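Local coordinates for protein ALDH21) (Physcomitrella patens subsp. patens, PDB 5MZ5) that oxidises succinic semialdehyde to succinate with NADP(+) as coenzyme, as a member of the aldehyde dehydrogenase family, at residues K106-L111 / T143-A148; N41-S46 / S220-G225; V174-I179 / A497-L502; E117-L122 / K131-E136. All coordinates share one frame; numbering follows the deposited sequence.

Contact 1: K106-L111 / T143-A148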
loop_
_atom_site.group_PDB
_atom_site.type_symbol
_atom_site.label_atom_id
_atom_site.label_comp_id
_atom_site.label_asym_id
_atom_site.label_seq_id
_atom_site.Cartn_x
_atom_site.Cartn_y
_atom_site.Cartn_z
ATOM N N LYS A 106 -20.053 -0.657 -19.565
ATOM C CA LYS A 106 -20.908 -0.508 -20.738
ATOM C C LYS A 106 -20.050 -0.363 -22.001
ATOM O O LYS A 106 -20.432 -0.864 -23.046
ATOM C CB LYS A 106 -21.896 0.659 -20.576
ATOM C CG LYS A 106 -23.088 0.297 -19.710
ATOM C CD LYS A 106 -24.002 1.500 -19.490
ATOM C CE LYS A 106 -25.146 1.152 -18.565
ATOM N NZ LYS A 106 -26.295 2.085 -18.726
ATOM N N VAL A 107 -18.860 0.275 -21.884
ATOM C CA VAL A 107 -17.907 0.409 -22.991
ATOM C C VAL A 107 -17.358 -1.004 -23.326
ATOM O O VAL A 107 -17.336 -1.372 -24.495
ATOM C CB VAL A 107 -16.761 1.434 -22.695
ATOM C CG1 VAL A 107 -15.728 1.458 -23.823
ATOM C CG2 VAL A 107 -17.321 2.827 -22.461
ATOM N N VAL A 108 -16.969 -1.787 -22.292
ATOM C CA VAL A 108 -16.479 -3.171 -22.425
ATOM C C VAL A 108 -17.504 -4.032 -23.211
ATOM O O VAL A 108 -17.123 -4.674 -24.197
ATOM C CB VAL A 108 -16.111 -3.788 -21.044
ATOM C CG1 VAL A 108 -15.903 -5.302 -21.126
ATOM C CG2 VAL A 108 -14.883 -3.110 -20.445
ATOM N N ALA A 109 -18.798 -3.968 -22.815
ATOM C CA ALA A 109 -19.911 -4.697 -23.431
ATOM C C ALA A 109 -20.130 -4.314 -24.901
ATOM O O ALA A 109 -20.332 -5.199 -25.738
ATOM C CB ALA A 109 -21.196 -4.495 -22.630
ATOM N N GLU A 110 -20.046 -3.013 -25.217
ATOM C CA GLU A 110 -20.196 -2.522 -26.590
ATOM C C GLU A 110 -19.004 -2.884 -27.486
ATOM O O GLU A 110 -19.218 -3.197 -28.657
ATOM C CB GLU A 110 -20.499 -1.026 -26.619
ATOM C CG GLU A 110 -21.967 -0.710 -26.866
ATOM C CD GLU A 110 -22.413 -0.819 -28.315
ATOM O OE1 GLU A 110 -22.089 0.095 -29.107
ATOM O OE2 GLU A 110 -23.108 -1.805 -28.654
ATOM N N LEU A 111 -17.765 -2.878 -26.935
ATOM C CA LEU A 111 -16.561 -3.294 -27.672
ATOM C C LEU A 111 -16.625 -4.780 -28.047
ATOM O O LEU A 111 -16.263 -5.142 -29.159
ATOM C CB LEU A 111 -15.269 -2.996 -26.902
ATOM C CG LEU A 111 -14.891 -1.527 -26.694
ATOM C CD1 LEU A 111 -13.868 -1.386 -25.587
ATOM C CD2 LEU A 111 -14.377 -0.887 -27.966
ATOM N N THR A 143 -8.078 -2.933 -21.256
ATOM C CA THR A 143 -7.769 -1.595 -20.748
ATOM C C THR A 143 -9.007 -0.984 -20.083
ATOM O O THR A 143 -8.902 -0.480 -18.965
ATOM C CB THR A 143 -7.197 -0.719 -21.879
ATOM O OG1 THR A 143 -6.023 -1.355 -22.374
ATOM C CG2 THR A 143 -6.863 0.701 -21.432
ATOM N N PHE A 144 -10.167 -1.035 -20.770
ATOM C CA PHE A 144 -11.422 -0.523 -20.223
ATOM C C PHE A 144 -11.886 -1.365 -19.016
ATOM O O PHE A 144 -12.461 -0.807 -18.080
ATOM C CB PHE A 144 -12.516 -0.436 -21.302
ATOM C CG PHE A 144 -12.478 0.878 -22.036
ATOM C CD1 PHE A 144 -13.045 2.024 -21.477
ATOM C CD2 PHE A 144 -11.843 0.986 -23.270
ATOM C CE1 PHE A 144 -12.977 3.255 -22.137
ATOM C CE2 PHE A 144 -11.798 2.212 -23.942
ATOM C CZ PHE A 144 -12.339 3.346 -23.360
ATOM N N GLN A 145 -11.596 -2.687 -19.037
ATOM C CA GLN A 145 -11.933 -3.622 -17.963
ATOM C C GLN A 145 -11.092 -3.331 -16.729
ATOM O O GLN A 145 -11.652 -3.258 -15.648
ATOM C CB GLN A 145 -11.820 -5.100 -18.405
ATOM C CG GLN A 145 -12.235 -6.109 -17.300
ATOM C CD GLN A 145 -13.686 -5.960 -16.889
ATOM O OE1 GLN A 145 -14.577 -5.801 -17.723
ATOM N NE2 GLN A 145 -13.957 -5.958 -15.591
ATOM N N VAL A 146 -9.764 -3.106 -16.896
ATOM C CA VAL A 146 -8.866 -2.735 -15.791
ATOM C C VAL A 146 -9.374 -1.404 -15.185
ATOM O O VAL A 146 -9.436 -1.288 -13.959
ATOM C CB VAL A 146 -7.362 -2.648 -16.209
ATOM C CG1 VAL A 146 -6.502 -2.076 -15.083
ATOM C CG2 VAL A 146 -6.823 -4.013 -16.641
ATOM N N ALA A 147 -9.753 -0.424 -16.044
ATOM C CA ALA A 147 -10.245 0.874 -15.589
ATOM C C ALA A 147 -11.528 0.744 -14.791
ATOM O O ALA A 147 -11.645 1.402 -13.755
ATOM C CB ALA A 147 -10.425 1.834 -16.756
ATOM N N ALA A 148 -12.465 -0.134 -15.237
ATOM C CA ALA A 148 -13.720 -0.391 -14.518
ATOM C C ALA A 148 -13.417 -0.865 -13.085
ATOM O O ALA A 148 -14.022 -0.369 -12.131
ATOM C CB ALA A 148 -14.556 -1.446 -15.257
#

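Contact 2: N41-S46 / S220-G225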
loop_
_atom_site.group_PDB
_atom_site.type_symbol
_atom_site.label_atom_id
_atom_site.label_comp_id
_atom_site.label_asym_id
_atom_site.label_seq_id
_atom_site.Cartn_x
_atom_site.Cartn_y
_atom_site.Cartn_z
ATOM N N ASN A 41 -19.860 11.026 -37.528
ATOM C CA ASN A 41 -20.135 12.212 -36.748
ATOM C C ASN A 41 -18.964 12.425 -35.815
ATOM O O ASN A 41 -18.243 11.480 -35.489
ATOM C CB ASN A 41 -21.392 12.023 -35.894
ATOM C CG ASN A 41 -22.680 11.969 -36.656
ATOM O OD1 ASN A 41 -23.446 11.018 -36.521
ATOM N ND2 ASN A 41 -22.998 13.023 -37.386
ATOM N N ILE A 42 -18.783 13.667 -35.378
ATOM C CA ILE A 42 -17.791 14.023 -34.376
ATOM C C ILE A 42 -18.574 14.287 -33.101
ATOM O O ILE A 42 -19.803 14.429 -33.161
ATOM C CB ILE A 42 -16.812 15.152 -34.800
ATOM C CG1 ILE A 42 -17.544 16.472 -35.128
ATOM C CG2 ILE A 42 -15.972 14.665 -35.978
ATOM C CD1 ILE A 42 -16.648 17.732 -35.287
ATOM N N PHE A 43 -17.895 14.296 -31.954
ATOM C CA PHE A 43 -18.598 14.451 -30.700
ATOM C C PHE A 43 -18.255 15.743 -30.021
ATOM O O PHE A 43 -17.106 15.998 -29.702
ATOM C CB PHE A 43 -18.395 13.203 -29.809
ATOM C CG PHE A 43 -19.084 12.010 -30.442
ATOM C CD1 PHE A 43 -20.430 11.751 -30.192
ATOM C CD2 PHE A 43 -18.418 11.211 -31.373
ATOM C CE1 PHE A 43 -21.086 10.693 -30.835
ATOM C CE2 PHE A 43 -19.081 10.177 -32.029
ATOM C CZ PHE A 43 -20.414 9.931 -31.762
ATOM N N LEU A 44 -19.273 16.584 -29.853
ATOM C CA LEU A 44 -19.162 17.900 -29.248
ATOM C C LEU A 44 -20.071 17.945 -28.039
ATOM O O LEU A 44 -21.299 17.888 -28.185
ATOM C CB LEU A 44 -19.517 18.987 -30.284
ATOM C CG LEU A 44 -19.623 20.442 -29.799
ATOM C CD1 LEU A 44 -18.319 20.926 -29.215
ATOM C CD2 LEU A 44 -20.009 21.365 -30.943
ATOM N N ALA A 45 -19.457 18.025 -26.833
ATOM C CA ALA A 45 -20.150 18.057 -25.543
ATOM C C ALA A 45 -21.140 16.867 -25.437
ATOM O O ALA A 45 -22.331 17.065 -25.153
ATOM C CB ALA A 45 -20.866 19.394 -25.365
ATOM N N SER A 46 -20.614 15.635 -25.734
ATOM C CA SER A 46 -21.284 14.316 -25.701
ATOM C C SER A 46 -22.257 14.031 -26.850
ATOM O O SER A 46 -22.869 12.957 -26.882
ATOM C CB SER A 46 -22.009 14.102 -24.371
ATOM O OG SER A 46 -21.245 14.539 -23.262
ATOM N N SER A 220 -11.554 5.080 -34.945
ATOM C CA SER A 220 -11.510 4.248 -33.735
ATOM C C SER A 220 -11.927 5.077 -32.538
ATOM O O SER A 220 -12.719 4.612 -31.702
ATOM C CB SER A 220 -10.116 3.662 -33.522
ATOM O OG SER A 220 -9.853 2.689 -34.514
ATOM N N ALA A 221 -11.424 6.328 -32.481
ATOM C CA ALA A 221 -11.796 7.271 -31.436
ATOM C C ALA A 221 -13.271 7.675 -31.566
ATOM O O ALA A 221 -13.949 7.841 -30.556
ATOM C CB ALA A 221 -10.917 8.495 -31.505
ATOM N N LEU A 222 -13.768 7.800 -32.803
ATOM C CA LEU A 222 -15.145 8.197 -33.064
ATOM C C LEU A 222 -16.135 7.095 -32.713
ATOM O O LEU A 222 -17.251 7.409 -32.318
ATOM C CB LEU A 222 -15.331 8.722 -34.506
ATOM C CG LEU A 222 -14.605 10.062 -34.820
ATOM C CD1 LEU A 222 -14.668 10.375 -36.320
ATOM C CD2 LEU A 222 -15.156 11.231 -33.973
ATOM N N ILE A 223 -15.708 5.815 -32.818
ATOM C CA ILE A 223 -16.483 4.644 -32.414
ATOM C C ILE A 223 -16.609 4.677 -30.885
ATOM O O ILE A 223 -17.716 4.478 -30.386
ATOM C CB ILE A 223 -15.911 3.298 -32.975
ATOM C CG1 ILE A 223 -16.111 3.210 -34.516
ATOM C CG2 ILE A 223 -16.546 2.080 -32.287
ATOM C CD1 ILE A 223 -15.256 2.050 -35.250
ATOM N N LEU A 224 -15.518 5.027 -30.153
ATOM C CA LEU A 224 -15.596 5.161 -28.684
ATOM C C LEU A 224 -16.609 6.259 -28.310
ATOM O O LEU A 224 -17.408 6.047 -27.405
ATOM C CB LEU A 224 -14.238 5.381 -27.980
ATOM C CG LEU A 224 -13.324 4.149 -27.837
ATOM C CD1 LEU A 224 -11.930 4.551 -27.328
ATOM C CD2 LEU A 224 -13.937 3.062 -26.913
ATOM N N GLY A 225 -16.626 7.337 -29.099
ATOM C CA GLY A 225 -17.544 8.467 -28.997
ATOM C C GLY A 225 -18.991 8.056 -29.161
ATOM O O GLY A 225 -19.825 8.476 -28.362
#

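Contact 3: V174-I179 / A497-L502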
loop_
_atom_site.group_PDB
_atom_site.type_symbol
_atom_site.label_atom_id
_atom_site.label_comp_id
_atom_site.label_asym_id
_atom_site.label_seq_id
_atom_site.Cartn_x
_atom_site.Cartn_y
_atom_site.Cartn_z
ATOM N N VAL A 174 -5.776 11.584 3.821
ATOM C CA VAL A 174 -5.250 11.920 2.501
ATOM C C VAL A 174 -6.166 11.277 1.470
ATOM O O VAL A 174 -6.343 10.067 1.484
ATOM C CB VAL A 174 -3.774 11.477 2.320
ATOM C CG1 VAL A 174 -3.235 11.933 0.969
ATOM C CG2 VAL A 174 -2.900 12.009 3.450
ATOM N N LYS A 175 -6.764 12.090 0.602
ATOM C CA LYS A 175 -7.700 11.629 -0.416
ATOM C C LYS A 175 -7.295 12.227 -1.762
ATOM O O LYS A 175 -6.643 13.264 -1.810
ATOM C CB LYS A 175 -9.127 12.063 -0.003
ATOM C CG LYS A 175 -10.267 11.312 -0.635
ATOM C CD LYS A 175 -11.509 11.456 0.219
ATOM C CE LYS A 175 -12.675 12.036 -0.538
ATOM N NZ LYS A 175 -13.917 11.983 0.277
ATOM N N LYS A 176 -7.638 11.538 -2.852
ATOM C CA LYS A 176 -7.324 11.960 -4.217
ATOM C C LYS A 176 -8.568 12.468 -4.916
ATOM O O LYS A 176 -9.647 11.894 -4.764
ATOM C CB LYS A 176 -6.643 10.832 -5.005
ATOM C CG LYS A 176 -5.226 10.546 -4.542
ATOM C CD LYS A 176 -4.684 9.308 -5.212
ATOM C CE LYS A 176 -3.377 8.849 -4.616
ATOM N NZ LYS A 176 -2.216 9.428 -5.344
ATOM N N PHE A 177 -8.426 13.572 -5.653
ATOM C CA PHE A 177 -9.536 14.225 -6.338
ATOM C C PHE A 177 -9.279 14.362 -7.831
ATOM O O PHE A 177 -8.125 14.539 -8.211
ATOM C CB PHE A 177 -9.754 15.627 -5.720
ATOM C CG PHE A 177 -10.309 15.603 -4.316
ATOM C CD1 PHE A 177 -9.475 15.366 -3.223
ATOM C CD2 PHE A 177 -11.663 15.824 -4.084
ATOM C CE1 PHE A 177 -10.000 15.307 -1.924
ATOM C CE2 PHE A 177 -12.183 15.787 -2.784
ATOM C CZ PHE A 177 -11.343 15.555 -1.711
ATOM N N PRO A 178 -10.323 14.347 -8.700
ATOM C CA PRO A 178 -10.070 14.587 -10.136
ATOM C C PRO A 178 -9.312 15.900 -10.379
ATOM O O PRO A 178 -9.648 16.913 -9.762
ATOM C CB PRO A 178 -11.481 14.640 -10.751
ATOM C CG PRO A 178 -12.358 13.917 -9.780
ATOM C CD PRO A 178 -11.768 14.165 -8.426
ATOM N N ILE A 179 -8.271 15.873 -11.222
ATOM C CA ILE A 179 -7.458 17.068 -11.558
ATOM C C ILE A 179 -8.303 18.122 -12.308
ATOM O O ILE A 179 -8.034 19.319 -12.183
ATOM C CB ILE A 179 -6.151 16.693 -12.333
ATOM C CG1 ILE A 179 -5.109 17.858 -12.323
ATOM C CG2 ILE A 179 -6.434 16.173 -13.785
ATOM C CD1 ILE A 179 -3.702 17.446 -12.840
ATOM N N ALA A 497 -1.768 5.929 -15.112
ATOM C CA ALA A 497 -2.361 7.064 -15.840
ATOM C C ALA A 497 -3.371 7.771 -14.929
ATOM O O ALA A 497 -3.391 9.002 -14.895
ATOM C CB ALA A 497 -3.044 6.602 -17.116
ATOM N N MET A 498 -4.144 6.985 -14.122
ATOM C CA MET A 498 -5.098 7.533 -13.148
ATOM C C MET A 498 -4.425 8.441 -12.123
ATOM O O MET A 498 -4.982 9.484 -11.810
ATOM C CB MET A 498 -5.874 6.425 -12.439
ATOM C CG MET A 498 -6.882 5.791 -13.322
ATOM S SD MET A 498 -7.518 4.272 -12.620
ATOM C CE MET A 498 -8.569 4.986 -11.300
ATOM N N ASP A 499 -3.219 8.068 -11.634
ATOM C CA ASP A 499 -2.443 8.883 -10.685
ATOM C C ASP A 499 -2.212 10.324 -11.174
ATOM O O ASP A 499 -2.355 11.266 -10.396
ATOM C CB ASP A 499 -1.090 8.223 -10.378
ATOM C CG ASP A 499 -1.116 7.281 -9.206
ATOM O OD1 ASP A 499 -1.511 7.726 -8.091
ATOM O OD2 ASP A 499 -0.682 6.115 -9.376
ATOM N N ASP A 500 -1.885 10.490 -12.473
ATOM C CA ASP A 500 -1.641 11.793 -13.087
ATOM C C ASP A 500 -2.912 12.635 -13.274
ATOM O O ASP A 500 -2.821 13.853 -13.408
ATOM C CB ASP A 500 -0.870 11.629 -14.408
ATOM C CG ASP A 500 0.532 11.054 -14.196
ATOM O OD1 ASP A 500 1.236 11.523 -13.282
ATOM O OD2 ASP A 500 0.882 10.091 -14.879
ATOM N N MET A 501 -4.089 11.990 -13.259
ATOM C CA MET A 501 -5.398 12.646 -13.367
ATOM C C MET A 501 -6.022 12.901 -11.985
ATOM O O MET A 501 -7.191 13.286 -11.869
ATOM C CB MET A 501 -6.327 11.810 -14.244
ATOM C CG MET A 501 -5.926 11.852 -15.680
ATOM S SD MET A 501 -6.762 10.637 -16.689
ATOM C CE MET A 501 -5.747 10.704 -18.170
ATOM N N LEU A 502 -5.227 12.685 -10.933
ATOM C CA LEU A 502 -5.660 12.851 -9.548
ATOM C C LEU A 502 -4.793 13.841 -8.801
ATOM O O LEU A 502 -3.585 13.882 -9.003
ATOM C CB LEU A 502 -5.685 11.494 -8.808
ATOM C CG LEU A 502 -6.836 10.540 -9.165
ATOM C CD1 LEU A 502 -6.530 9.116 -8.720
ATOM C CD2 LEU A 502 -8.162 10.990 -8.575
HETATM O O HOH W 1 -1.891 11.374 -7.700
#

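Contact 4: E117-L122 / K131-E136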
loop_
_atom_site.group_PDB
_atom_site.type_symbol
_atom_site.label_atom_id
_atom_site.label_comp_id
_atom_site.label_asym_id
_atom_site.label_seq_id
_atom_site.Cartn_x
_atom_site.Cartn_y
_atom_site.Cartn_z
ATOM N N GLU A 117 -16.330 -5.572 -36.387
ATOM C CA GLU A 117 -16.545 -4.286 -37.053
ATOM C C GLU A 117 -15.439 -3.278 -36.670
ATOM O O GLU A 117 -14.906 -2.610 -37.546
ATOM C CB GLU A 117 -17.928 -3.741 -36.679
ATOM C CG GLU A 117 -18.246 -2.361 -37.232
ATOM C CD GLU A 117 -19.208 -1.550 -36.394
ATOM O OE1 GLU A 117 -19.235 -0.312 -36.576
ATOM O OE2 GLU A 117 -19.923 -2.142 -35.552
ATOM N N ILE A 118 -15.089 -3.198 -35.367
ATOM C CA ILE A 118 -14.032 -2.312 -34.860
ATOM C C ILE A 118 -12.669 -2.749 -35.418
ATOM O O ILE A 118 -11.921 -1.901 -35.912
ATOM C CB ILE A 118 -14.072 -2.179 -33.317
ATOM C CG1 ILE A 118 -15.377 -1.483 -32.865
ATOM C CG2 ILE A 118 -12.861 -1.396 -32.798
ATOM C CD1 ILE A 118 -15.735 -1.725 -31.402
ATOM N N ALA A 119 -12.383 -4.074 -35.402
ATOM C CA ALA A 119 -11.147 -4.645 -35.954
ATOM C C ALA A 119 -10.994 -4.322 -37.458
ATOM O O ALA A 119 -9.912 -3.900 -37.880
ATOM C CB ALA A 119 -11.095 -6.149 -35.721
ATOM N N GLN A 120 -12.081 -4.478 -38.235
ATOM C CA GLN A 120 -12.094 -4.187 -39.674
ATOM C C GLN A 120 -11.816 -2.703 -39.958
ATOM O O GLN A 120 -11.030 -2.401 -40.844
ATOM C CB GLN A 120 -13.415 -4.641 -40.338
ATOM C CG GLN A 120 -13.565 -6.172 -40.469
ATOM C CD GLN A 120 -12.594 -6.810 -41.436
ATOM O OE1 GLN A 120 -12.213 -6.227 -42.457
ATOM N NE2 GLN A 120 -12.186 -8.039 -41.148
ATOM N N THR A 121 -12.429 -1.797 -39.166
ATOM C CA THR A 121 -12.249 -0.344 -39.244
ATOM C C THR A 121 -10.806 0.022 -38.916
ATOM O O THR A 121 -10.244 0.890 -39.575
ATOM C CB THR A 121 -13.244 0.366 -38.306
ATOM O OG1 THR A 121 -14.572 0.010 -38.688
ATOM C CG2 THR A 121 -13.102 1.879 -38.336
ATOM N N LEU A 122 -10.224 -0.634 -37.888
ATOM C CA LEU A 122 -8.845 -0.458 -37.452
ATOM C C LEU A 122 -7.869 -0.802 -38.550
ATOM O O LEU A 122 -6.995 -0.001 -38.844
ATOM C CB LEU A 122 -8.555 -1.336 -36.239
ATOM C CG LEU A 122 -8.473 -0.685 -34.895
ATOM C CD1 LEU A 122 -8.173 -1.733 -33.839
ATOM C CD2 LEU A 122 -7.368 0.396 -34.863
ATOM N N LYS A 131 -5.228 -9.658 -37.989
ATOM C CA LYS A 131 -4.877 -10.424 -36.785
ATOM C C LYS A 131 -4.382 -9.458 -35.698
ATOM O O LYS A 131 -4.787 -9.602 -34.546
ATOM C CB LYS A 131 -3.810 -11.497 -37.115
ATOM C CG LYS A 131 -4.239 -12.965 -36.939
ATOM C CD LYS A 131 -5.459 -13.407 -37.751
ATOM C CE LYS A 131 -5.397 -14.873 -38.126
ATOM N NZ LYS A 131 -6.741 -15.501 -38.227
ATOM N N ASP A 132 -3.539 -8.459 -36.074
ATOM C CA ASP A 132 -3.034 -7.441 -35.136
ATOM C C ASP A 132 -4.142 -6.501 -34.679
ATOM O O ASP A 132 -4.169 -6.130 -33.507
ATOM C CB ASP A 132 -1.873 -6.630 -35.752
ATOM C CG ASP A 132 -0.632 -7.444 -36.081
ATOM O OD1 ASP A 132 -0.450 -8.528 -35.472
ATOM O OD2 ASP A 132 0.185 -6.974 -36.908
ATOM N N ALA A 133 -5.059 -6.115 -35.612
ATOM C CA ALA A 133 -6.210 -5.255 -35.329
ATOM C C ALA A 133 -7.124 -5.905 -34.280
ATOM O O ALA A 133 -7.548 -5.210 -33.371
ATOM C CB ALA A 133 -6.979 -4.966 -36.605
ATOM N N ARG A 134 -7.367 -7.237 -34.380
ATOM C CA ARG A 134 -8.174 -8.028 -33.421
ATOM C C ARG A 134 -7.493 -8.055 -32.064
ATOM O O ARG A 134 -8.170 -7.873 -31.053
ATOM C CB ARG A 134 -8.438 -9.460 -33.928
ATOM C CG ARG A 134 -9.415 -9.487 -35.103
ATOM C CD ARG A 134 -9.861 -10.893 -35.442
ATOM N NE ARG A 134 -10.570 -10.921 -36.721
ATOM C CZ ARG A 134 -10.145 -11.569 -37.802
ATOM N NH1 ARG A 134 -9.029 -12.288 -37.760
ATOM N NH2 ARG A 134 -10.838 -11.513 -38.931
ATOM N N GLY A 135 -6.155 -8.205 -32.068
ATOM C CA GLY A 135 -5.319 -8.163 -30.866
ATOM C C GLY A 135 -5.434 -6.812 -30.173
ATOM O O GLY A 135 -5.524 -6.751 -28.944
ATOM N N GLU A 136 -5.504 -5.718 -30.959
ATOM C CA GLU A 136 -5.665 -4.354 -30.438
ATOM C C GLU A 136 -7.050 -4.117 -29.799
ATOM O O GLU A 136 -7.133 -3.377 -28.813
ATOM C CB GLU A 136 -5.339 -3.295 -31.497
ATOM C CG GLU A 136 -5.478 -1.877 -30.969
ATOM C CD GLU A 136 -5.036 -0.719 -31.838
ATOM O OE1 GLU A 136 -5.246 0.435 -31.416
ATOM O OE2 GLU A 136 -4.512 -0.952 -32.947
#

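Contact 1: K106-L111 / T143-A148
Val107 sets its CG1 methyl over the middle of the Phe144 ring. This is a CH-pi contact, with CG1 3.6 Å from the ring centroid and only 9° off the ring normal. Leu111 approaches the same ring obliquely, its CD1 3.9 Å from Phe144 CD2 and its side chain crossing that of Phe144 at about a right angle. Val108 fills in closer to the backbone: its CG2 lies 3.7 Å from Phe144 CB and 3.6 Å from Gln145 N. This is the tight part of the contact, and Ala196, Ala200 and Leu224 from helices 193-205 and 219-229 pack on Phe144 as well. The Gln145 side is looser. Its chain bends at chi2 (62°), which turns CD from an extended course; OE1 lies 3.7 Å from Val108 CG1 without a hydrogen bond. The amide NE2 instead bonds to Glu149 one turn further along its own helix, and Lys101 of the second subunit packs on Gln145. The two helical segments run nearly antiparallel, at 159° with 9.1 Å between their axes, and no polar bond joins them. The pairing is an apolar helix packing in the helical layer flanking the Rossmann-type cofactor domain of aldehyde dehydrogenases.

Contact 2: N41-S46 / S220-G225
Phe43 lays one face of its ring on Gly225. The glycine carbonyl carbon stands 3.5 Å above the ring plane, displaced toward the rim, and CA makes a CH-pi contact 3.9 Å from the ring centroid. The ring reaches this place with CG anti to its own carbonyl carbon (chi1 -67°). The absence of a side chain on Gly225 matters here, since a CB would fall about 2.5 Å from Phe43 CD2, a clash. At the ring's CE2 corner the Leu222 carbonyl O comes to 3.3 Å, obliquely to the ring. The CD2 methyl of Leu222 does most of the touching: it lies 3.4 Å from Asn41 O and 4.1 Å from Ile42 CG2. Ile42 carries CG1 in the crowded position between backbone N and carbonyl carbon (chi1 60°), which leaves CG2 beside the backbone N as the branch facing Leu222. These two side chains lie side by side and point the same way. Around them, strand 38-44 is bonded through Ile42 to Val49 of strand 47-49 and through Phe43 to Ile241 of strand 239-241, while helix 219-229 turns another side to helix 115-126.

Contact 3: V174-I179 / A497-L502
Ile179 N donates to Met501 O across the contact, 2.9 Å long and fairly straight at 159°, with the N-H coming from above the carbonyl plane (47° out of it). This bond sits where strand 170-178 meets the start of strand 502-510, in the three-stranded antiparallel sheet that reaches out from the body of the subunit as the oligomerisation arm of aldehyde dehydrogenases. A second polar link, a salt bridge whose hydrogen bond is weak, runs from Lys176 NZ to Asp499 OD1 at 3.3 Å. The lysine chain is bent at chi4, and its NZ also gives a hydrogen bond to a water 3.1 Å away, which in turn donates to Asp499 O at 2.7 Å. A glycerol, probably from the crystallisation liquor, also hydrogen-bonds to Asp499 OD1. Pro178 and Leu502 form an antiparallel non-hydrogen-bonded pair, their side chains diverging; beside it Leu502 CA makes a CA-H...O contact of 3.3 Å with Phe177 O. Further out, Leu502 crosses the aliphatic part of Lys176 at about a right angle, CD2 lying 3.9 Å from Lys176 CB and CD1 4.0 Å from Lys176 CD. An alanine at Leu502 removes CG and both methyls, and would probably open a gap beside Lys176 CB and CD, leaving the lysine chain freer to turn. Elsewhere on the same strand, Lys175 forms a salt bridge with Glu459 of the third subunit. On the far side of the Met501 bond, the Ile179 CD1 methyl rests 3.7 Å from Asp500 O.

Contact 4: E117-L122 / K131-E136
Ala119 and Ala133 mark where two consecutive helices, 115-126 and 130-151, cross after a short turn, their CA atoms only 5.0 Å apart. The segments run at 125° to each other, and small side chains permit the close approach. Ala133 CB sits 3.4 Å from Ala119 O and 4.0 Å from Leu122 CB, while Ala119 CB meets Arg134 CG at 3.8 Å. Beyond CG the arginine chain is extended, and its guanidinium is held by Glu116 and Glu355. Leu122 wedges between backbone and carboxylate: CD1 is 3.6 Å from Ala133 O, and CD2 is 3.7 Å from Glu136 OE2. Glu136 has CG anti to its backbone N (chi1 -179°) and is extended beyond it. Its OE2 is paired with Lys128, and its OE1 accepts from the backbone N atoms of Leu192 and Asn193, on the chain just after the succinate-binding Asn189. An alanine in place of Glu136 would probably leave Lys128 without this partner, the two N-H groups without this acceptor, and a gap beside the Leu122 methyls. Helix 219-229 lies against helix 115-126, with Ile223 touching Ile118 and Thr121, and Ser220 touching Leu122.

How the contacts relate
Contacts 1, 2 and 4 form one continuous patch, their centres 16 to 18 Å apart. Helix 130-151 serves both contact 1 and contact 4, whose first segments lie on the successive helices 97-113 and 115-126. Helix 219-229 of contact 2 touches both. Along the chain, contact 4 falls within the span of contact 1, and contact 1 within that of contact 2. Contact 3 touches none of the others, though its nearest atoms come about 5 Å from contact 1; it follows contacts 1 and 4, and its segments alternate with those of contact 2. The helical core is thus tied to the N-terminal strand, while contact 3 joins the arm sheet's base to the end of helix 494-500.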